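Local coordinates for 2',5'-phosphodiesterase 12 (Homo sapiens, PDB 4Z0V), which belongs to the endonuclease/exonuclease/phosphatase family, with its DNase I-like alpha/beta fold, and holds a magnesium ion in this model, at residues Val129-Leu134 / Val424-Asp429; Glu247-Tyr252 / Cys361-Thr366; Ser264-Ser269 / Ala307-Val312; Ser269-Thr274 / Ile281-Thr286; Thr381-Gly386 / His418-Ser423. All coordinates share one frame; numbering follows the deposited sequence. Where two conformers were deposited one is given.

Contact 1 of 5, residues Val129-Leu134 / Val424-Asp429; sequences VSYNIL and VSHPSD
Ser428 and Tyr131 meet where strand 125-132 runs out, and Leu134, in the loop just after the strand, closes the contact. The one direct hydrogen bond across the contact is the serine's: OG, anti to its own backbone N (chi1 173°), donates to Asn132 O at 2.6 Å. It reaches that carbonyl from somewhat out of its plane, by about 20°. Ser428 CB meanwhile rests 3.9 Å from Tyr131 CE1. Ile133, two residues on, sets CG2 over one face of the Tyr131 ring, toward the rim, and the tyrosine extends its hydroxyl to Pro427, OH to CG 3.5 Å, the two side chains crossing at about a right angle. That hydroxyl is hydrogen-bonded to Glu169. Leu134 covers Asp429: its CB lies 3.8 Å from Asp429 OD1, and its CD2 lies 3.9 Å from Asp429 N, an amide buried here with no partner in the model. An Asx turn sets the backbone of Leu134, its N donating to Asn132 OD1 at 3.1 Å. A water bridges that same OD1 to Asp429 OD1, while Asp429 OD2 is bonded to Tyr149. Asn132 ND2 is held by Glu182 and Asp327, and its side chain lies about 4 Å from the magnesium ion, so this contact borders the metal site. Arg162 ties the two segments together from helix 159-172, bonding both Ile133 O and Pro427 O. That helix also packs on Pro427, helix 185-198 covers Ile133, and strand 125-132 lies between strands 177-184 and 433-439.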
# COMPACT_ATOMS: atom_id res chain seq x y z
N VAL A 129 6.66 2.79 2.93
CA VAL A 129 6.45 1.73 1.94
C VAL A 129 5.52 2.25 0.86
O VAL A 129 4.54 2.92 1.19
CB VAL A 129 5.81 0.47 2.62
CG1 VAL A 129 5.45 -0.61 1.57
CG2 VAL A 129 6.73 -0.11 3.71
N SER A 130 5.76 1.89 -0.40
CA SER A 130 4.80 2.16 -1.49
C SER A 130 4.65 0.87 -2.24
O SER A 130 5.67 0.28 -2.66
CB SER A 130 5.22 3.31 -2.41
OG SER A 130 4.20 3.53 -3.38
N TYR A 131 3.40 0.38 -2.41
CA TYR A 131 3.25 -0.94 -3.02
C TYR A 131 1.93 -1.10 -3.74
O TYR A 131 0.88 -0.91 -3.13
CB TYR A 131 3.31 -1.96 -1.86
CG TYR A 131 3.45 -3.44 -2.16
CD1 TYR A 131 3.85 -3.89 -3.42
CD2 TYR A 131 3.32 -4.39 -1.14
CE1 TYR A 131 4.12 -5.24 -3.66
CE2 TYR A 131 3.56 -5.75 -1.37
CZ TYR A 131 3.98 -6.17 -2.63
OH TYR A 131 4.27 -7.50 -2.83
N ASN A 132 1.97 -1.49 -5.03
CA ASN A 132 0.76 -1.79 -5.79
C ASN A 132 0.59 -3.29 -5.57
O ASN A 132 1.45 -4.08 -5.99
CB ASN A 132 0.92 -1.39 -7.28
CG ASN A 132 -0.25 -1.84 -8.14
OD1 ASN A 132 -0.81 -2.93 -7.93
ND2 ASN A 132 -0.63 -1.03 -9.16
N ILE A 133 -0.45 -3.67 -4.84
CA ILE A 133 -0.61 -5.06 -4.35
C ILE A 133 -1.43 -5.96 -5.27
O ILE A 133 -1.63 -7.13 -4.91
CB ILE A 133 -1.17 -5.09 -2.89
CG1 ILE A 133 -2.58 -4.42 -2.79
CG2 ILE A 133 -0.13 -4.44 -1.91
CD1 ILE A 133 -3.32 -4.74 -1.43
N LEU A 134 -1.78 -5.47 -6.48
CA LEU A 134 -2.51 -6.22 -7.54
C LEU A 134 -3.91 -6.62 -7.07
O LEU A 134 -4.10 -7.57 -6.27
CB LEU A 134 -1.68 -7.45 -8.00
CG LEU A 134 -2.32 -8.45 -8.99
CD1 LEU A 134 -2.82 -7.74 -10.25
CD2 LEU A 134 -1.33 -9.57 -9.32
N VAL A 424 4.62 -17.91 -6.86
CA VAL A 424 4.42 -18.58 -5.57
C VAL A 424 5.23 -17.87 -4.45
O VAL A 424 4.91 -18.04 -3.29
CB VAL A 424 4.82 -20.08 -5.67
CG1 VAL A 424 3.90 -20.83 -6.62
CG2 VAL A 424 6.29 -20.25 -6.09
N SER A 425 6.25 -17.05 -4.81
CA SER A 425 7.12 -16.41 -3.84
C SER A 425 6.94 -14.89 -3.78
O SER A 425 7.61 -14.23 -3.00
CB SER A 425 8.58 -16.74 -4.17
OG SER A 425 8.77 -18.14 -4.12
N HIS A 426 6.04 -14.33 -4.61
CA HIS A 426 5.86 -12.88 -4.71
C HIS A 426 4.40 -12.57 -5.05
O HIS A 426 3.92 -12.98 -6.10
CB HIS A 426 6.82 -12.35 -5.79
CG HIS A 426 6.91 -10.86 -5.77
ND1 HIS A 426 7.86 -10.22 -5.01
CD2 HIS A 426 6.12 -9.94 -6.35
CE1 HIS A 426 7.64 -8.93 -5.17
NE2 HIS A 426 6.61 -8.71 -5.98
N PRO A 427 3.68 -11.87 -4.14
CA PRO A 427 2.23 -11.74 -4.30
C PRO A 427 1.68 -10.62 -5.18
O PRO A 427 0.49 -10.34 -5.12
CB PRO A 427 1.77 -11.53 -2.85
CG PRO A 427 2.92 -10.69 -2.25
CD PRO A 427 4.13 -11.37 -2.81
N SER A 428 2.51 -9.96 -5.98
CA SER A 428 1.99 -8.89 -6.84
C SER A 428 2.77 -8.89 -8.15
O SER A 428 3.79 -9.56 -8.23
CB SER A 428 2.13 -7.54 -6.12
OG SER A 428 1.79 -6.49 -7.01
N ASP A 429 2.32 -8.15 -9.17
CA ASP A 429 3.13 -7.99 -10.37
C ASP A 429 4.09 -6.80 -10.17
O ASP A 429 4.97 -6.57 -10.99
CB ASP A 429 2.27 -7.82 -11.64
CG ASP A 429 1.21 -6.74 -11.64
OD1 ASP A 429 0.82 -6.28 -10.55
OD2 ASP A 429 0.66 -6.46 -12.71
O HOH W 1 -0.95 -4.33 -10.39

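Contact 2 of 5, residues Glu247-Tyr252 / Cys361-Thr366; sequences EKLVLY and CNMSLT
Tyr252 OH donates to Asn362 O at 2.7 Å, in the plane of the carbonyl and on one of its lone pairs. The ring reaches that oxygen by lying flat against Cys361: Cys361 CA stands 3.4 Å from the ring centroid and only 7° off the normal, a CH-pi contact over the centre of the face. Cys361 CB adds to it, 3.6 Å from Tyr252 CD2. Next along, Met363 is bent at its last torsion (chi3 72°), which turns CE toward Leu249, 3.8 Å from CD2. Its SD lies 3.9 Å from Lys248 CB. The lysine then runs on past the loop, CE passing 3.3 Å from Ser364 O; its amine has a long, weak ion pair with Glu244. Asn362 ND2 is bonded to Glu347 O, and Cys361 and Leu249 both pack on Ile300 of helix 295-316. Between helices 243-248 and 253-261 the chain makes a type I beta turn, Leu249 to Tyr252, closed by Tyr252 N to Leu249 O at 3.1 Å. Tyr252 thus ends the turn and serves as N-cap of helix 253-261, while its CH-pi contact packs the type I turn linking the two helices against the loop leading into strand 365-366.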
# COMPACT_ATOMS: atom_id res chain seq x y z
N GLU A 247 -7.20 26.57 -18.10
CA GLU A 247 -7.01 27.60 -19.13
C GLU A 247 -5.99 27.17 -20.19
O GLU A 247 -6.24 27.40 -21.37
CB GLU A 247 -6.58 28.94 -18.49
CG GLU A 247 -7.75 29.74 -17.92
CD GLU A 247 -7.40 30.93 -17.05
OE1 GLU A 247 -6.36 31.58 -17.29
OE2 GLU A 247 -8.21 31.24 -16.14
N LYS A 248 -4.88 26.50 -19.80
CA LYS A 248 -3.88 25.98 -20.75
C LYS A 248 -4.46 24.90 -21.67
O LYS A 248 -3.98 24.72 -22.79
CB LYS A 248 -2.65 25.43 -20.01
CG LYS A 248 -1.76 26.53 -19.44
CD LYS A 248 -0.64 25.99 -18.58
CE LYS A 248 0.50 26.97 -18.57
NZ LYS A 248 0.88 27.35 -17.19
N LEU A 249 -5.50 24.18 -21.20
CA LEU A 249 -6.18 23.10 -21.91
C LEU A 249 -7.33 23.58 -22.82
O LEU A 249 -7.92 22.74 -23.50
CB LEU A 249 -6.74 22.09 -20.88
CG LEU A 249 -5.76 21.04 -20.37
CD1 LEU A 249 -6.28 20.35 -19.12
CD2 LEU A 249 -5.46 19.98 -21.44
N VAL A 250 -7.65 24.90 -22.86
CA VAL A 250 -8.77 25.43 -23.67
C VAL A 250 -8.54 25.21 -25.18
O VAL A 250 -9.50 24.89 -25.88
CB VAL A 250 -9.14 26.91 -23.38
CG1 VAL A 250 -9.60 27.10 -21.94
CG2 VAL A 250 -8.03 27.89 -23.75
N LEU A 251 -7.30 25.33 -25.67
CA LEU A 251 -7.01 25.15 -27.11
C LEU A 251 -6.86 23.67 -27.47
O LEU A 251 -6.69 23.35 -28.65
CB LEU A 251 -5.74 25.92 -27.51
CG LEU A 251 -5.88 27.44 -27.49
CD1 LEU A 251 -4.67 28.08 -26.84
CD2 LEU A 251 -6.12 27.99 -28.87
N TYR A 252 -6.94 22.77 -26.47
CA TYR A 252 -6.79 21.33 -26.70
C TYR A 252 -8.02 20.57 -26.17
O TYR A 252 -7.89 19.81 -25.20
CB TYR A 252 -5.52 20.85 -25.99
CG TYR A 252 -4.28 21.64 -26.32
CD1 TYR A 252 -3.76 21.66 -27.61
CD2 TYR A 252 -3.57 22.31 -25.33
CE1 TYR A 252 -2.59 22.34 -27.91
CE2 TYR A 252 -2.40 23.00 -25.62
CZ TYR A 252 -1.91 23.01 -26.91
OH TYR A 252 -0.75 23.67 -27.21
N CYS A 361 -1.26 18.35 -26.69
CA CYS A 361 -1.59 19.42 -25.73
C CYS A 361 -0.34 20.09 -25.15
O CYS A 361 -0.23 20.24 -23.92
CB CYS A 361 -2.51 18.91 -24.63
SG CYS A 361 -1.83 17.50 -23.71
N ASN A 362 0.56 20.55 -26.06
CA ASN A 362 1.81 21.23 -25.72
C ASN A 362 1.58 22.38 -24.78
O ASN A 362 0.82 23.31 -25.08
CB ASN A 362 2.52 21.72 -26.99
CG ASN A 362 2.94 20.58 -27.86
OD1 ASN A 362 2.13 19.94 -28.52
ND2 ASN A 362 4.19 20.21 -27.74
N MET A 363 2.26 22.32 -23.63
CA MET A 363 2.18 23.38 -22.63
C MET A 363 3.40 23.32 -21.75
O MET A 363 4.08 22.29 -21.69
CB MET A 363 0.86 23.32 -21.82
CG MET A 363 0.72 22.07 -20.97
SD MET A 363 -0.78 22.00 -19.97
CE MET A 363 -2.04 21.72 -21.23
N SER A 364 3.69 24.44 -21.12
CA SER A 364 4.79 24.61 -20.18
C SER A 364 4.22 24.46 -18.77
O SER A 364 3.18 25.04 -18.48
CB SER A 364 5.43 25.98 -20.37
OG SER A 364 6.62 26.09 -19.59
N LEU A 365 4.87 23.67 -17.92
CA LEU A 365 4.42 23.51 -16.52
C LEU A 365 5.57 23.75 -15.59
O LEU A 365 6.69 23.38 -15.91
CB LEU A 365 3.85 22.10 -16.24
CG LEU A 365 2.67 21.58 -17.08
CD1 LEU A 365 2.37 20.15 -16.69
CD2 LEU A 365 1.44 22.44 -16.93
N THR A 366 5.29 24.33 -14.41
CA THR A 366 6.30 24.60 -13.39
C THR A 366 5.78 24.30 -12.00
O THR A 366 4.61 24.50 -11.73
CB THR A 366 6.76 26.06 -13.42
OG1 THR A 366 5.63 26.91 -13.32
CG2 THR A 366 7.57 26.39 -14.63

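Contact 3 of 5, residues Ser264-Ser269 / Ala307-Val312; sequences SVLQVS and AHIRHV
Leu266 and Val268 on strand 265-273 pack against His308, Ile309 and Val312 of helix 295-316 in a buried helix-on-sheet contact with no hydrogen bond across it. Strand and helix segments run nearly parallel, their axes 10.5 Å apart with 16° between their directions, and Val268 sits level with Ile309. The central piece is the imidazole of His308. Its CD2 is touched twice from the strand: Leu266 CD2 comes in obliquely at 3.9 Å, and Val268 CG2 meets the ring edge near its plane at 4.0 Å. With CG anti to the backbone N (chi1 -177°), the ring swings toward the strand, and Val312 CG2, a turn later, covers one face toward the rim. The far nitrogen, NE2, is satisfied by His228 O of strand 222-231. Val268 splits its methyls: while CG2 takes the imidazole edge, CG1 lies 4.2 Å from Val312 CG1, the two valines side by side and pointing opposite ways. Ile309 meets the same two methyls from the side away from the imidazole, CG1 4.3 Å from Leu266 CD2 and 4.4 Å from Val268 CG2. The packing is thus apolar throughout, apart from the one histidine whose nitrogen has a carbonyl to face. Helix-on-sheet layering of this kind is what builds the alpha/beta sandwich of DNase I-like proteins. Here helix 295-316 is the crossover of a beta-alpha-beta unit between the parallel strands 280-287 and 322-327. Ile309 continues onto Ala284 and Val322 of those two strands, and His308 and Val312 reach strand 222-231 beyond strand 265-273.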
# COMPACT_ATOMS: atom_id res chain seq x y z
N SER A 264 -8.94 8.29 -12.05
CA SER A 264 -7.78 8.35 -11.14
C SER A 264 -8.03 9.32 -9.96
O SER A 264 -8.59 10.41 -10.11
CB SER A 264 -6.51 8.73 -11.89
OG SER A 264 -6.49 8.20 -13.21
N VAL A 265 -7.60 8.85 -8.77
CA VAL A 265 -7.77 9.55 -7.52
C VAL A 265 -6.40 9.78 -6.85
O VAL A 265 -5.38 9.15 -7.16
CB VAL A 265 -8.75 8.78 -6.57
CG1 VAL A 265 -10.18 8.73 -7.16
CG2 VAL A 265 -8.23 7.37 -6.26
N LEU A 266 -6.42 10.75 -5.93
CA LEU A 266 -5.29 11.15 -5.10
C LEU A 266 -5.72 11.12 -3.66
O LEU A 266 -6.69 11.78 -3.28
CB LEU A 266 -4.85 12.57 -5.48
CG LEU A 266 -3.68 13.13 -4.62
CD1 LEU A 266 -2.39 12.32 -4.84
CD2 LEU A 266 -3.45 14.61 -4.92
N GLN A 267 -5.02 10.37 -2.85
CA GLN A 267 -5.33 10.28 -1.43
C GLN A 267 -4.33 11.17 -0.70
O GLN A 267 -3.12 11.13 -0.98
CB GLN A 267 -5.22 8.81 -1.01
CG GLN A 267 -5.39 8.53 0.47
CD GLN A 267 -5.37 7.03 0.70
OE1 GLN A 267 -4.39 6.33 0.36
NE2 GLN A 267 -6.48 6.50 1.20
N VAL A 268 -4.82 12.02 0.19
CA VAL A 268 -3.94 12.92 0.92
C VAL A 268 -4.33 12.85 2.38
O VAL A 268 -5.50 13.08 2.72
CB VAL A 268 -3.95 14.37 0.40
CG1 VAL A 268 -3.04 15.26 1.25
CG2 VAL A 268 -3.53 14.47 -1.08
N SER A 269 -3.34 12.60 3.22
CA SER A 269 -3.54 12.51 4.67
C SER A 269 -2.49 13.35 5.38
O SER A 269 -1.30 13.17 5.12
CB SER A 269 -3.44 11.06 5.12
OG SER A 269 -4.20 10.20 4.29
N ALA A 307 -0.34 20.79 -7.43
CA ALA A 307 -1.06 22.03 -7.07
C ALA A 307 -1.98 21.76 -5.87
O ALA A 307 -2.09 22.60 -4.98
CB ALA A 307 -1.88 22.55 -8.25
N HIS A 308 -2.63 20.59 -5.84
CA HIS A 308 -3.46 20.21 -4.71
C HIS A 308 -2.61 20.04 -3.44
O HIS A 308 -2.97 20.54 -2.37
CB HIS A 308 -4.26 18.91 -4.99
CG HIS A 308 -5.18 18.58 -3.85
ND1 HIS A 308 -6.21 19.44 -3.48
CD2 HIS A 308 -5.17 17.52 -3.01
CE1 HIS A 308 -6.80 18.87 -2.44
NE2 HIS A 308 -6.20 17.72 -2.11
N ILE A 309 -1.49 19.34 -3.55
CA ILE A 309 -0.61 19.10 -2.40
C ILE A 309 -0.01 20.42 -1.91
O ILE A 309 0.11 20.62 -0.69
CB ILE A 309 0.46 18.04 -2.75
CG1 ILE A 309 -0.20 16.65 -2.93
CG2 ILE A 309 1.53 18.00 -1.66
CD1 ILE A 309 0.66 15.63 -3.73
N ARG A 310 0.30 21.35 -2.84
CA ARG A 310 0.81 22.67 -2.47
C ARG A 310 -0.26 23.42 -1.65
O ARG A 310 0.05 24.01 -0.62
CB ARG A 310 1.21 23.47 -3.75
CG ARG A 310 1.71 24.92 -3.54
CD ARG A 310 2.97 25.06 -2.71
NE ARG A 310 4.16 24.59 -3.42
CZ ARG A 310 5.34 24.36 -2.85
NH1 ARG A 310 5.50 24.54 -1.55
NH2 ARG A 310 6.35 23.91 -3.58
N HIS A 311 -1.51 23.32 -2.07
CA HIS A 311 -2.62 23.97 -1.36
C HIS A 311 -2.75 23.39 0.04
O HIS A 311 -2.85 24.14 1.01
CB HIS A 311 -3.94 23.78 -2.13
CG HIS A 311 -5.14 24.28 -1.39
ND1 HIS A 311 -5.32 25.62 -1.13
CD2 HIS A 311 -6.21 23.60 -0.92
CE1 HIS A 311 -6.48 25.72 -0.50
NE2 HIS A 311 -7.06 24.52 -0.36
N VAL A 312 -2.80 22.06 0.14
CA VAL A 312 -2.95 21.43 1.45
C VAL A 312 -1.77 21.77 2.37
O VAL A 312 -1.98 22.11 3.55
CB VAL A 312 -3.10 19.90 1.30
CG1 VAL A 312 -3.03 19.19 2.66
CG2 VAL A 312 -4.40 19.56 0.58

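Contact 4 of 5, residues Ser269-Thr274 / Ile281-Thr286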
# COMPACT_ATOMS: atom_id res chain seq x y z
N SER A 269 -3.34 12.60 3.22
CA SER A 269 -3.54 12.51 4.67
C SER A 269 -2.49 13.35 5.38
O SER A 269 -1.30 13.17 5.12
CB SER A 269 -3.44 11.06 5.12
OG SER A 269 -4.20 10.20 4.29
N VAL A 270 -2.91 14.21 6.30
CA VAL A 270 -1.95 15.01 7.06
C VAL A 270 -1.80 14.35 8.42
O VAL A 270 -2.78 14.18 9.13
CB VAL A 270 -2.37 16.49 7.17
CG1 VAL A 270 -1.45 17.24 8.13
CG2 VAL A 270 -2.36 17.15 5.78
N LEU A 271 -0.55 13.98 8.78
CA LEU A 271 -0.24 13.29 10.03
C LEU A 271 0.49 14.18 10.98
O LEU A 271 1.27 15.06 10.57
CB LEU A 271 0.64 12.04 9.76
CG LEU A 271 0.15 11.04 8.71
CD1 LEU A 271 1.16 9.93 8.53
CD2 LEU A 271 -1.23 10.45 9.09
N GLN A 272 0.29 13.94 12.27
CA GLN A 272 1.02 14.68 13.28
C GLN A 272 1.90 13.73 14.05
O GLN A 272 1.45 12.65 14.47
CB GLN A 272 0.03 15.39 14.22
CG GLN A 272 0.61 15.79 15.56
CD GLN A 272 1.45 17.01 15.44
OE1 GLN A 272 0.97 18.08 15.06
NE2 GLN A 272 2.71 16.90 15.86
N SER A 273 3.16 14.12 14.25
CA SER A 273 4.11 13.31 15.00
C SER A 273 3.70 13.30 16.43
O SER A 273 3.36 14.35 17.00
CB SER A 273 5.53 13.85 14.84
OG SER A 273 6.46 13.12 15.63
N THR A 274 3.62 12.11 17.01
CA THR A 274 3.31 12.02 18.41
C THR A 274 4.68 12.21 19.17
O THR A 274 4.66 12.43 20.36
CB THR A 274 2.59 10.70 18.78
OG1 THR A 274 3.50 9.62 18.60
CG2 THR A 274 1.31 10.45 17.95
N ILE A 281 3.27 16.12 8.67
CA ILE A 281 3.71 15.72 7.35
C ILE A 281 2.48 15.39 6.52
O ILE A 281 1.49 14.86 7.03
CB ILE A 281 4.72 14.54 7.42
CG1 ILE A 281 5.32 14.22 6.03
CG2 ILE A 281 4.12 13.29 8.10
CD1 ILE A 281 6.77 13.78 6.16
N CYS A 282 2.52 15.80 5.28
CA CYS A 282 1.46 15.58 4.32
C CYS A 282 1.83 14.33 3.48
O CYS A 282 2.82 14.36 2.75
CB CYS A 282 1.30 16.82 3.45
SG CYS A 282 0.13 16.61 2.10
N VAL A 283 1.07 13.24 3.63
CA VAL A 283 1.34 11.98 2.91
C VAL A 283 0.34 11.82 1.77
O VAL A 283 -0.87 11.72 2.02
CB VAL A 283 1.27 10.74 3.86
CG1 VAL A 283 1.50 9.45 3.07
CG2 VAL A 283 2.28 10.88 5.01
N ALA A 284 0.86 11.84 0.53
CA ALA A 284 0.01 11.71 -0.63
C ALA A 284 0.28 10.37 -1.30
O ALA A 284 1.40 9.84 -1.23
CB ALA A 284 0.23 12.89 -1.58
N ASN A 285 -0.79 9.77 -1.86
CA ASN A 285 -0.75 8.46 -2.49
C ASN A 285 -1.60 8.47 -3.72
O ASN A 285 -2.69 9.06 -3.70
CB ASN A 285 -1.26 7.39 -1.49
CG ASN A 285 -1.24 5.95 -1.97
OD1 ASN A 285 -0.46 5.56 -2.86
ND2 ASN A 285 -2.08 5.11 -1.37
N THR A 286 -1.10 7.89 -4.82
CA THR A 286 -1.92 7.87 -6.04
C THR A 286 -1.60 6.67 -6.92
O THR A 286 -0.67 5.91 -6.66
CB THR A 286 -1.71 9.19 -6.87
OG1 THR A 286 -2.76 9.32 -7.84
CG2 THR A 286 -0.34 9.24 -7.61
O HOH W 2 -2.54 9.42 2.27
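Leu271 reaches along two residues of the partner strand, Ile281 and Val283. Its CB lies 4.0 Å from Ile281 O and about as far, 4.1 Å, from Ile281 CG2, the methyl directly across the pair. From there CG turns to the side of the backbone N (chi1 -52°), and the extended second torsion carries CD1 to Val283 CG2 at 3.8 Å, the side chains crossing obliquely. The backbones form an antiparallel hairpin. Leu271 and Ile281 are a hydrogen-bonded pair, with Leu271 N to Ile281 O at 2.8 Å and Ile281 N to Leu271 O at 3.0 Å. Ser269 and Val283 make the next such pair, joined by a bond in each direction. Between them Val270 and Cys282 face each other without hydrogen bonds, and Val270 CA makes a CA-H...O contact of 3.4 Å with Ile281 O. Val283 O is gripped twice: Ser269 N donates to it, and so does a water at 2.9 Å that is also hydrogen-bonded to Ser269 OG at 2.7 Å. Ser269, Leu271, Ile281 and Val283 share one face of the sheet, where Leu271 and Val283 pack on strand 211-218 of the other sheet. Val270 and Cys282 look out from the opposite face, Val270 onto Tyr317 and Ile320. In the sheet, strand 222-231 pairs with the outer side of strand 265-273, and strand 322-327 runs parallel beyond strand 280-287.

Contact 5 of 5, residues Thr381-Gly386 / His418-Ser423; sequences TNYVGG and HQALPS
Beside the magnesium site, with the Val384 side chain about 8 Å from the ion, Tyr383 and Val384 on the short strand 382-384 receive the loop around Ala420 and Leu421. One backbone bond joins them: Leu421 N donates to Tyr383 O at 2.9 Å, the angle at the hydrogen being 149°. Leu421 CB lies 3.3 Å from the same oxygen, Tyr383 O, and its CD1 continues to Tyr383 CB. The tyrosine ring turns its edge to the loop, CD1 meeting Ala420 CB at 3.7 Å and CE1 lying 3.6 Å from Gln419 O. A water in the plane of the ring links that carbonyl, at 2.7 Å, to Tyr383 OH. Strand 382-384 pairs antiparallel with strand 387-397, and a classic beta bulge lies at its start, where Thr381 and Asn382 both face Gly389. Around Tyr383 three more rings meet it, those of Tyr380, His388 and His412. Val384 CG1 approaches Leu421 O at 3.5 Å, an oxygen bonded to the hydroxyl of Tyr151, which also takes Gly385 N. The peptide from Leu421 to Pro422 is cis. Past the valine, Ala420 CB tucks against the backbone between Val384 and Gly385, with Gln419 NE2 4.1 Å from Gly385 CA.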
# COMPACT_ATOMS: atom_id res chain seq x y z
N THR A 381 10.19 -1.95 -11.12
CA THR A 381 9.33 -2.13 -9.94
C THR A 381 8.11 -2.96 -10.37
O THR A 381 7.26 -3.27 -9.55
CB THR A 381 8.93 -0.77 -9.31
OG1 THR A 381 8.13 -0.06 -10.25
CG2 THR A 381 10.13 0.08 -8.92
N ASN A 382 8.02 -3.25 -11.66
CA ASN A 382 6.95 -4.03 -12.25
C ASN A 382 7.61 -5.01 -13.21
O ASN A 382 8.39 -4.57 -14.05
CB ASN A 382 5.94 -3.13 -12.94
CG ASN A 382 4.87 -3.86 -13.73
OD1 ASN A 382 4.77 -3.70 -14.92
ND2 ASN A 382 3.96 -4.56 -13.07
N TYR A 383 7.37 -6.33 -13.05
CA TYR A 383 8.08 -7.30 -13.93
C TYR A 383 7.13 -8.43 -14.31
O TYR A 383 6.85 -9.31 -13.50
CB TYR A 383 9.33 -7.83 -13.21
CG TYR A 383 10.27 -8.57 -14.13
CD1 TYR A 383 10.06 -9.91 -14.44
CD2 TYR A 383 11.33 -7.92 -14.74
CE1 TYR A 383 10.92 -10.60 -15.28
CE2 TYR A 383 12.19 -8.59 -15.61
CZ TYR A 383 11.97 -9.94 -15.88
OH TYR A 383 12.77 -10.61 -16.77
N VAL A 384 6.62 -8.38 -15.54
CA VAL A 384 5.64 -9.36 -16.00
C VAL A 384 6.09 -9.96 -17.34
O VAL A 384 7.10 -9.53 -17.90
CB VAL A 384 4.22 -8.74 -16.09
CG1 VAL A 384 3.69 -8.40 -14.71
CG2 VAL A 384 4.19 -7.49 -16.99
N GLY A 385 5.37 -10.95 -17.83
CA GLY A 385 5.66 -11.50 -19.15
C GLY A 385 5.36 -10.41 -20.16
O GLY A 385 4.26 -9.85 -20.16
N GLY A 386 6.36 -10.01 -20.94
CA GLY A 386 6.18 -8.99 -21.97
C GLY A 386 6.47 -7.56 -21.58
O GLY A 386 6.46 -6.68 -22.44
N HIS A 418 10.33 -17.99 -11.32
CA HIS A 418 9.11 -18.54 -11.91
C HIS A 418 8.69 -17.65 -13.10
O HIS A 418 7.52 -17.30 -13.27
CB HIS A 418 8.04 -18.68 -10.82
CG HIS A 418 8.53 -19.43 -9.62
ND1 HIS A 418 8.59 -20.81 -9.60
CD2 HIS A 418 8.98 -18.96 -8.43
CE1 HIS A 418 9.08 -21.14 -8.42
NE2 HIS A 418 9.33 -20.06 -7.68
N GLN A 419 9.69 -17.33 -13.94
CA GLN A 419 9.68 -16.50 -15.14
C GLN A 419 9.50 -15.01 -14.80
O GLN A 419 10.36 -14.20 -15.11
CB GLN A 419 8.65 -16.95 -16.20
CG GLN A 419 8.79 -16.11 -17.47
CD GLN A 419 7.68 -16.30 -18.46
OE1 GLN A 419 7.19 -17.40 -18.67
NE2 GLN A 419 7.32 -15.22 -19.14
N ALA A 420 8.37 -14.65 -14.19
CA ALA A 420 8.09 -13.26 -13.86
C ALA A 420 7.15 -13.21 -12.68
O ALA A 420 7.00 -14.21 -11.95
CB ALA A 420 7.51 -12.54 -15.08
N LEU A 421 6.50 -12.05 -12.48
CA LEU A 421 5.63 -11.85 -11.32
C LEU A 421 4.15 -11.73 -11.72
O LEU A 421 3.84 -11.31 -12.83
CB LEU A 421 6.08 -10.57 -10.58
CG LEU A 421 7.58 -10.46 -10.22
CD1 LEU A 421 7.88 -9.11 -9.62
CD2 LEU A 421 8.03 -11.59 -9.32
N PRO A 422 3.21 -12.02 -10.83
CA PRO A 422 3.40 -12.60 -9.48
C PRO A 422 3.86 -14.05 -9.58
O PRO A 422 3.95 -14.60 -10.69
CB PRO A 422 2.01 -12.47 -8.85
CG PRO A 422 1.06 -12.51 -10.00
CD PRO A 422 1.78 -11.88 -11.16
N SER A 423 4.20 -14.65 -8.44
CA SER A 423 4.64 -16.03 -8.37
C SER A 423 4.25 -16.64 -7.04
O SER A 423 3.74 -15.94 -6.13
CB SER A 423 6.16 -16.09 -8.54
OG SER A 423 6.79 -15.63 -7.36
O HOH W 3 11.99 -13.64 -17.13

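In the fold
Contacts 1 and 5 form one neighbourhood at the magnesium site, their centres about 10 Å apart. Both use the loop between helix 412-416 and strand 433-439, and they touch through Asp429 O and Tyr383 N, a probable hydrogen bond of 3.2 Å. Contacts 3 and 4 lie on a sheet that contact 5 also reaches, their centres about 11 Å apart, sharing Ser269 and strand 265-273; Gln267 N to Asn285 O, 2.8 Å, continues the hairpin pairing. Contact 4 comes within about 5 Å of contact 1, nearest atoms. Contact 2 is the outlier, its centre about 36 Å from contact 1 and about 20 Å from contact 3, to which helix 295-316 connects it.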